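Local coordinates for protein GH26A (PDB 6Q75) that probably hydrolyses glycosidic bonds in polysaccharides, as a family 26 glycoside hydrolase built on a beta/alpha-barrel, at residues A[262-267]-A[271-276]. Numbering follows the deposited sequence.
Sequences DQLVKL and KPIALG
Leu264 and Val265 of helix 258-268 meet Ile273 at the start of strand 273-278 in a small apolar helix-to-strand contact, made within the beta-alpha-beta unit that runs from strand 246-251 through this helix to strand 273-278. Both contacting pairs are aliphatic, no hydrogen bond crosses between 262-267 and 271-276, and the surface buried between them is a modest 156 Å². The backbones come nearest at Val265 and Ile273, whose CA atoms are 7.1 Å apart, so the interval is bridged by side chains.

Ile273 reaches the helix with both of its branches. A chi1 of 64° tucks CG1 into the gap flanked by N and C, and the extended chi2 (175°) carries CD1 on to 3.6 Å from CG2 of Val265. The other branch, Ile273 CG2, lies 4.0 Å from Leu264 CD2, with Leu264 CG and Ile273 CB flanking the pair. The two side chains slide past each other, Leu264 coming from the helix and Ile273 from the strand.

Burial of Leu264 and Ile273 places the contact in the helix-barrel interface. Eight parallel strands pair in order and close, from 46-51 round to 293-299, forming the (beta/alpha)8 (TIM) barrel of family 26, with helix 258-268 on its outer face. Backbone hydrogen bonds hold strand 273-278 between its neighbours, Ala274 with Thr249 of strand 246-251 and Leu275 with Trp295 of strand 293-299; Trp293 touches both Leu264 and Ile273, extending the apolar layer from helix 258-268 to the next strand.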
ATOM      1  N   ASP A 262       4.678  15.372  10.756  1.00 21.58           N
ATOM      2  CA  ASP A 262       6.078  15.754  10.985  1.00 24.44           C
ATOM      3  C   ASP A 262       6.969  14.530  11.243  1.00 24.03           C
ATOM      4  O   ASP A 262       8.112  14.472  10.759  1.00 26.85           O
ATOM      5  CB  ASP A 262       6.166  16.714  12.171  1.00 27.56           C
ATOM      6  CG  ASP A 262       5.642  18.103  11.855  1.00 32.94           C
ATOM      7  OD1 ASP A 262       5.532  18.471  10.664  1.00 32.91           O
ATOM      8  OD2 ASP A 262       5.346  18.839  12.816  1.00 35.12           O
ATOM      9  N   GLN A 263       6.461  13.543  11.993  1.00 23.29           N
ATOM     10  CA  GLN A 263       7.223  12.317  12.254  1.00 28.32           C
ATOM     11  C   GLN A 263       7.546  11.554  10.983  1.00 24.88           C
ATOM     12  O   GLN A 263       8.674  11.072  10.813  1.00 26.42           O
ATOM     13  CB  GLN A 263       6.435  11.368  13.165  1.00 33.77           C
ATOM     14  CG  GLN A 263       7.254  10.324  13.955  1.00 43.19           C
ATOM     15  CD  GLN A 263       6.367   9.344  14.780  1.00 49.44           C
ATOM     16  OE1 GLN A 263       5.143   9.369  14.659  1.00 54.33           O
ATOM     17  NE2 GLN A 263       6.997   8.332  15.382  1.00 47.15           N
ATOM     18  N   LEU A 264       6.587  11.451  10.071  1.00 23.21           N
ATOM     19  CA  LEU A 264       6.841  10.670   8.870  1.00 22.95           C
ATOM     20  C   LEU A 264       7.746  11.412   7.915  1.00 21.71           C
ATOM     21  O   LEU A 264       8.596  10.791   7.278  1.00 22.59           O
ATOM     22  CB  LEU A 264       5.533  10.322   8.170  1.00 22.65           C
ATOM     23  CG  LEU A 264       5.617   9.173   7.174  1.00 22.55           C
ATOM     24  CD1 LEU A 264       5.888   7.858   7.877  1.00 21.59           C
ATOM     25  CD2 LEU A 264       4.302   9.112   6.406  1.00 22.09           C
ATOM     26  N   VAL A 265       7.560  12.728   7.785  1.00 23.32           N
ATOM     27  CA  VAL A 265       8.445  13.520   6.937  1.00 22.23           C
ATOM     28  C   VAL A 265       9.888  13.392   7.412  1.00 24.91           C
ATOM     29  O   VAL A 265      10.820  13.252   6.603  1.00 26.08           O
ATOM     30  CB  VAL A 265       7.992  14.994   6.915  1.00 22.60           C
ATOM     31  CG1 VAL A 265       9.063  15.856   6.262  1.00 27.40           C
ATOM     32  CG2 VAL A 265       6.664  15.133   6.177  1.00 21.76           C
ATOM     33  N   LYS A 266      10.094  13.419   8.732  1.00 26.55           N
ATOM     34  CA  LYS A 266      11.444  13.307   9.283  1.00 28.32           C
ATOM     35  C   LYS A 266      12.077  11.970   8.920  1.00 27.27           C
ATOM     36  O   LYS A 266      13.237  11.907   8.499  1.00 27.94           O
ATOM     37  CB  LYS A 266      11.388  13.465  10.803  1.00 34.04           C
ATOM     38  CG  LYS A 266      12.728  13.372  11.493  1.00 39.75           C
ATOM     39  CD  LYS A 266      12.558  13.357  13.013  1.00 43.91           C
ATOM     40  CE  LYS A 266      13.651  12.522  13.676  1.00 46.75           C
ATOM     41  N   LEU A 267      11.317  10.890   9.072  1.00 23.85           N
ATOM     42  CA  LEU A 267      11.841   9.563   8.763  1.00 23.93           C
ATOM     43  C   LEU A 267      12.121   9.420   7.276  1.00 24.44           C
ATOM     44  O   LEU A 267      13.098   8.766   6.876  1.00 28.33           O
ATOM     45  CB  LEU A 267      10.833   8.511   9.238  1.00 23.62           C
ATOM     46  CG  LEU A 267      11.191   7.038   9.045  1.00 24.30           C
ATOM     47  CD1 LEU A 267      12.521   6.715   9.736  1.00 26.13           C
ATOM     48  CD2 LEU A 267      10.060   6.140   9.573  1.00 24.61           C
ATOM     49  N   LYS A 271      12.349  11.102   0.701  1.00 26.45           N
ATOM     50  CA  LYS A 271      11.490  10.206  -0.048  1.00 24.57           C
ATOM     51  C   LYS A 271      10.048  10.707  -0.016  1.00 22.86           C
ATOM     52  O   LYS A 271       9.633  11.353   0.948  1.00 23.31           O
ATOM     53  CB  LYS A 271      11.563   8.798   0.524  1.00 27.62           C
ATOM     54  CG  LYS A 271      12.944   8.183   0.280  1.00 29.38           C
ATOM     55  CD  LYS A 271      13.004   6.762   0.742  1.00 30.23           C
ATOM     56  CE  LYS A 271      14.413   6.220   0.539  1.00 30.50           C
ATOM     57  NZ  LYS A 271      14.678   5.807  -0.875  1.00 29.60           N
ATOM     58  N   PRO A 272       9.252  10.403  -1.044  1.00 22.41           N
ATOM     59  CA  PRO A 272       7.847  10.832  -1.015  1.00 21.92           C
ATOM     60  C   PRO A 272       7.091  10.154   0.117  1.00 21.32           C
ATOM     61  O   PRO A 272       7.433   9.050   0.549  1.00 20.45           O
ATOM     62  CB  PRO A 272       7.293  10.401  -2.378  1.00 21.45           C
ATOM     63  CG  PRO A 272       8.552  10.136  -3.256  1.00 22.52           C
ATOM     64  CD  PRO A 272       9.606   9.701  -2.291  1.00 23.21           C
ATOM     65  N   ILE A 273       6.057  10.841   0.600  1.00 20.04           N
ATOM     66  CA  ILE A 273       5.134  10.243   1.555  1.00 19.18           C
ATOM     67  C   ILE A 273       3.737  10.239   0.948  1.00 20.17           C
ATOM     68  O   ILE A 273       3.433  10.995   0.015  1.00 21.31           O
ATOM     69  CB  ILE A 273       5.132  10.966   2.921  1.00 19.22           C
ATOM     70  CG1 ILE A 273       4.642  12.401   2.770  1.00 24.63           C
ATOM     71  CG2 ILE A 273       6.490  10.910   3.588  1.00 21.34           C
ATOM     72  CD1 ILE A 273       4.509  13.101   4.101  1.00 23.87           C
ATOM     73  N   ALA A 274       2.866   9.396   1.513  1.00 17.85           N
ATOM     74  CA  ALA A 274       1.516   9.273   0.979  1.00 18.87           C
ATOM     75  C   ALA A 274       0.572   8.818   2.077  1.00 18.11           C
ATOM     76  O   ALA A 274       1.000   8.237   3.078  1.00 17.79           O
ATOM     77  CB  ALA A 274       1.458   8.272  -0.181  1.00 18.48           C
ATOM     78  N   LEU A 275      -0.720   9.064   1.861  1.00 16.68           N
ATOM     79  CA  LEU A 275      -1.772   8.536   2.734  1.00 16.69           C
ATOM     80  C   LEU A 275      -2.219   7.204   2.158  1.00 16.73           C
ATOM     81  O   LEU A 275      -3.063   7.149   1.259  1.00 16.64           O
ATOM     82  CB  LEU A 275      -2.939   9.523   2.849  1.00 16.51           C
ATOM     83  CG  LEU A 275      -2.609  10.833   3.559  1.00 19.78           C
ATOM     84  CD1 LEU A 275      -3.642  11.943   3.195  1.00 16.58           C
ATOM     85  CD2 LEU A 275      -2.478  10.613   5.034  1.00 20.96           C
ATOM     86  N   GLY A 276      -1.655   6.114   2.686  1.00 16.66           N
ATOM     87  CA  GLY A 276      -1.866   4.816   2.080  1.00 18.40           C
ATOM     88  C   GLY A 276      -3.293   4.319   2.163  1.00 18.82           C
ATOM     89  O   GLY A 276      -3.757   3.626   1.247  1.00 17.04           O
TER